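Local coordinates for A rubisco-like protein (Burkholderia fungorum, PDB 3NWR) that is of unknown function but belongs to the rubisco-like proteins, relatives of the rubisco large chain, and is classed as a lyase, at residues A[134-139]-A[343-349]. Residues are numbered along the deposited sequence; the frame is centred on the assembly and turned at random.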
ATOM      1  N   LEU A 134     -21.070  -0.521  -0.539  1.00 15.26           N
ATOM      2  CA  LEU A 134     -21.329   0.336   0.609  1.00 15.75           C
ATOM      3  C   LEU A 134     -22.675   1.036   0.460  1.00 16.37           C
ATOM      4  O   LEU A 134     -23.044   1.442  -0.641  1.00 18.87           O
ATOM      5  CB  LEU A 134     -20.224   1.398   0.725  1.00 18.26           C
ATOM      6  CG  LEU A 134     -18.912   1.007   1.434  1.00 22.67           C
ATOM      7  CD1 LEU A 134     -18.243  -0.189   0.788  1.00 21.93           C
ATOM      8  CD2 LEU A 134     -17.943   2.185   1.464  1.00 23.46           C
ATOM      9  N   PRO A 135     -23.410   1.195   1.571  1.00 16.08           N
ATOM     10  CA  PRO A 135     -24.642   1.993   1.521  1.00 17.82           C
ATOM     11  C   PRO A 135     -24.314   3.445   1.248  1.00 18.76           C
ATOM     12  O   PRO A 135     -23.261   3.931   1.665  1.00 18.87           O
ATOM     13  CB  PRO A 135     -25.215   1.865   2.943  1.00 21.79           C
ATOM     14  CG  PRO A 135     -24.502   0.714   3.576  1.00 21.05           C
ATOM     15  CD  PRO A 135     -23.154   0.637   2.908  1.00 17.59           C
ATOM     16  N   ALA A 136     -25.211   4.138   0.553  1.00 18.17           N
ATOM     17  CA  ALA A 136     -25.023   5.553   0.264  1.00 17.41           C
ATOM     18  C   ALA A 136     -24.806   6.389   1.524  1.00 16.98           C
ATOM     19  O   ALA A 136     -23.980   7.300   1.539  1.00 18.04           O
ATOM     20  CB  ALA A 136     -26.220   6.088  -0.527  1.00 19.63           C
ATOM     21  N   SER A 137     -25.559   6.091   2.578  1.00 19.40           N
ATOM     22  CA  SER A 137     -25.455   6.856   3.817  1.00 19.21           C
ATOM     23  C   SER A 137     -24.080   6.713   4.466  1.00 17.85           C
ATOM     24  O   SER A 137     -23.613   7.615   5.158  1.00 19.68           O
ATOM     25  CB  SER A 137     -26.559   6.448   4.800  1.00 20.10           C
ATOM     26  OG  SER A 137     -26.515   5.059   5.098  1.00 23.26           O
ATOM     27  N   TYR A 138     -23.438   5.573   4.243  1.00 18.72           N
ATOM     28  CA  TYR A 138     -22.078   5.368   4.738  1.00 17.90           C
ATOM     29  C   TYR A 138     -21.071   6.089   3.837  1.00 15.26           C
ATOM     30  O   TYR A 138     -20.177   6.796   4.319  1.00 15.10           O
ATOM     31  CB  TYR A 138     -21.774   3.871   4.804  1.00 15.40           C
ATOM     32  CG  TYR A 138     -20.447   3.496   5.428  1.00 16.13           C
ATOM     33  CD1 TYR A 138     -20.130   3.861   6.736  1.00 15.40           C
ATOM     34  CD2 TYR A 138     -19.524   2.729   4.718  1.00 15.70           C
ATOM     35  CE1 TYR A 138     -18.913   3.487   7.315  1.00 15.40           C
ATOM     36  CE2 TYR A 138     -18.308   2.359   5.283  1.00 14.82           C
ATOM     37  CZ  TYR A 138     -18.012   2.744   6.578  1.00 15.58           C
ATOM     38  OH  TYR A 138     -16.810   2.369   7.147  1.00 14.67           O
ATOM     39  N   ARG A 139     -21.217   5.921   2.529  1.00 15.38           N
ATOM     40  CA  ARG A 139     -20.341   6.604   1.573  1.00 14.85           C
ATOM     41  C   ARG A 139     -20.300   8.114   1.821  1.00 17.89           C
ATOM     42  O   ARG A 139     -19.255   8.760   1.698  1.00 16.26           O
ATOM     43  CB  ARG A 139     -20.804   6.306   0.142  1.00 16.41           C
ATOM     44  CG  ARG A 139     -19.820   6.700  -0.962  1.00 15.12           C
ATOM     45  CD  ARG A 139     -20.031   8.134  -1.449  1.00 15.06           C
ATOM     46  NE  ARG A 139     -18.984   8.524  -2.391  1.00 15.61           N
ATOM     47  CZ  ARG A 139     -17.815   9.035  -2.020  1.00 15.05           C
ATOM     48  NH1 ARG A 139     -17.557   9.227  -0.727  1.00 14.23           N
ATOM     49  NH2 ARG A 139     -16.901   9.357  -2.931  1.00 14.95           N
ATOM     50  N   LEU A 343     -20.713   5.018  -6.535  1.00 15.51           N
ATOM     51  CA  LEU A 343     -20.442   4.033  -5.492  1.00 15.06           C
ATOM     52  C   LEU A 343     -21.733   3.490  -4.873  1.00 16.77           C
ATOM     53  O   LEU A 343     -21.788   2.337  -4.447  1.00 20.56           O
ATOM     54  CB  LEU A 343     -19.524   4.616  -4.405  1.00 16.19           C
ATOM     55  CG  LEU A 343     -18.080   4.955  -4.810  1.00 13.10           C
ATOM     56  CD1 LEU A 343     -17.241   5.337  -3.592  1.00 14.20           C
ATOM     57  CD2 LEU A 343     -17.440   3.790  -5.561  1.00 14.75           C
ATOM     58  N   ALA A 344     -22.764   4.325  -4.817  1.00 17.78           N
ATOM     59  CA  ALA A 344     -24.055   3.900  -4.277  1.00 21.06           C
ATOM     60  C   ALA A 344     -25.174   4.671  -4.956  1.00 23.83           C
ATOM     61  O   ALA A 344     -24.938   5.717  -5.555  1.00 23.93           O
ATOM     62  CB  ALA A 344     -24.108   4.100  -2.765  1.00 20.33           C
ATOM     63  N   ALA A 345     -26.391   4.146  -4.865  1.00 25.93           N
ATOM     64  CA  ALA A 345     -27.536   4.783  -5.506  1.00 27.02           C
ATOM     65  C   ALA A 345     -27.645   6.260  -5.147  1.00 27.47           C
ATOM     66  O   ALA A 345     -27.654   6.628  -3.975  1.00 28.71           O
ATOM     67  CB  ALA A 345     -28.826   4.052  -5.147  1.00 35.07           C
ATOM     68  N   GLY A 346     -27.712   7.103  -6.173  1.00 31.72           N
ATOM     69  CA  GLY A 346     -27.940   8.524  -5.992  1.00 31.36           C
ATOM     70  C   GLY A 346     -26.778   9.375  -5.500  1.00 31.04           C
ATOM     71  O   GLY A 346     -26.968  10.543  -5.171  1.00 33.67           O
ATOM     72  N   CYS A 347     -25.583   8.791  -5.459  0.77 28.54           N
ATOM     73  CA  CYS A 347     -24.405   9.493  -4.946  0.77 27.80           C
ATOM     74  C   CYS A 347     -23.809  10.490  -5.940  0.77 28.91           C
ATOM     75  O   CYS A 347     -23.236  11.508  -5.539  0.77 33.31           O
ATOM     76  CB  CYS A 347     -23.333   8.493  -4.499  0.77 27.07           C
ATOM     77  SG  CYS A 347     -23.706   7.678  -2.937  0.77 25.48           S
ATOM     78  N   ASP A 348     -23.942  10.191  -7.226  1.00 30.22           N
ATOM     79  CA  ASP A 348     -23.391  11.048  -8.290  1.00 26.25           C
ATOM     80  C   ASP A 348     -21.920  11.412  -8.055  1.00 27.04           C
ATOM     81  O   ASP A 348     -21.537  12.584  -8.085  1.00 27.26           O
ATOM     82  CB  ASP A 348     -24.227  12.324  -8.437  1.00 38.12           C
ATOM     83  CG  ASP A 348     -23.798  13.169  -9.625  1.00 41.72           C
ATOM     84  OD1 ASP A 348     -23.453  12.587 -10.677  1.00 44.56           O
ATOM     85  OD2 ASP A 348     -23.805  14.415  -9.507  1.00 44.95           O
ATOM     86  N   ASP A 349     -21.097  10.395  -7.840  1.00 17.49           N
ATOM     87  CA  ASP A 349     -19.719  10.593  -7.426  1.00 18.64           C
ATOM     88  C   ASP A 349     -18.711   9.939  -8.384  1.00 16.92           C
ATOM     89  O   ASP A 349     -17.628   9.513  -7.972  1.00 16.51           O
ATOM     90  CB  ASP A 349     -19.541  10.021  -6.018  1.00 15.06           C
ATOM     91  CG  ASP A 349     -19.858   8.534  -5.948  1.00 16.71           C
ATOM     92  OD1 ASP A 349     -20.188   7.936  -6.987  1.00 16.66           O
ATOM     93  OD2 ASP A 349     -19.777   7.954  -4.847  1.00 16.79           O
TER
HETATM   94  O   HOH W   1     -20.107   0.953  -2.796  1.00 20.00           O
HETATM   95  O   HOH W   2     -16.264   8.850  -5.804  1.00 13.46           O
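Arg139 reaches across to Asp349 and forms a salt bridge with it. Arg139 NE donates to Asp349 OD2 over 2.6 Å, at a nearly straight 165°. OD2 lies in the guanidinium plane and accepts through its anti lone pair. The guanidinium and carboxylate planes are 56° apart. NE alone bonds OD2, while Arg139 NH2 stays 3.7 Å from Asp349 OD2, so the pairing is one-pronged. Leu343 lays CD1 over one guanidinium face, 3.8 Å from Arg139 NE. Its side chain crosses the arginine at about a right angle. In one of its two conformers, Cys347 SG lies 4.0 Å from Arg139 CD and near Ala136 CB. Ala136 CB and Ala344 CB meet at 3.7 Å.

A bend at chi2 (-90°) turns the arginine side chain toward the carboxylate. Asp349 is held in turn from its own loop: Asp349 OD1 uses its syn lone pair to accept from Leu343 N at 3.0 Å. OD1 also forms a salt bridge with Arg309, so each carboxylate oxygen has an arginine partner; this probably favours its charged form. One water links Arg139 NH2 to Asp349 O, and another joins Leu134 N to Leu343 O. A type II turn runs from Ala344 to Cys347, beside the short helix 136-139.

The contact joins the two domains of the rubisco-like fold. Residues 134-139 follow strand 126-133, at the edge of the N-terminal antiparallel sheet within this chain. Residues 343-349 connect helix 329-340 to strand 352-355 of the TIM-barrel domain, and Leu343 also packs on helix 301-309.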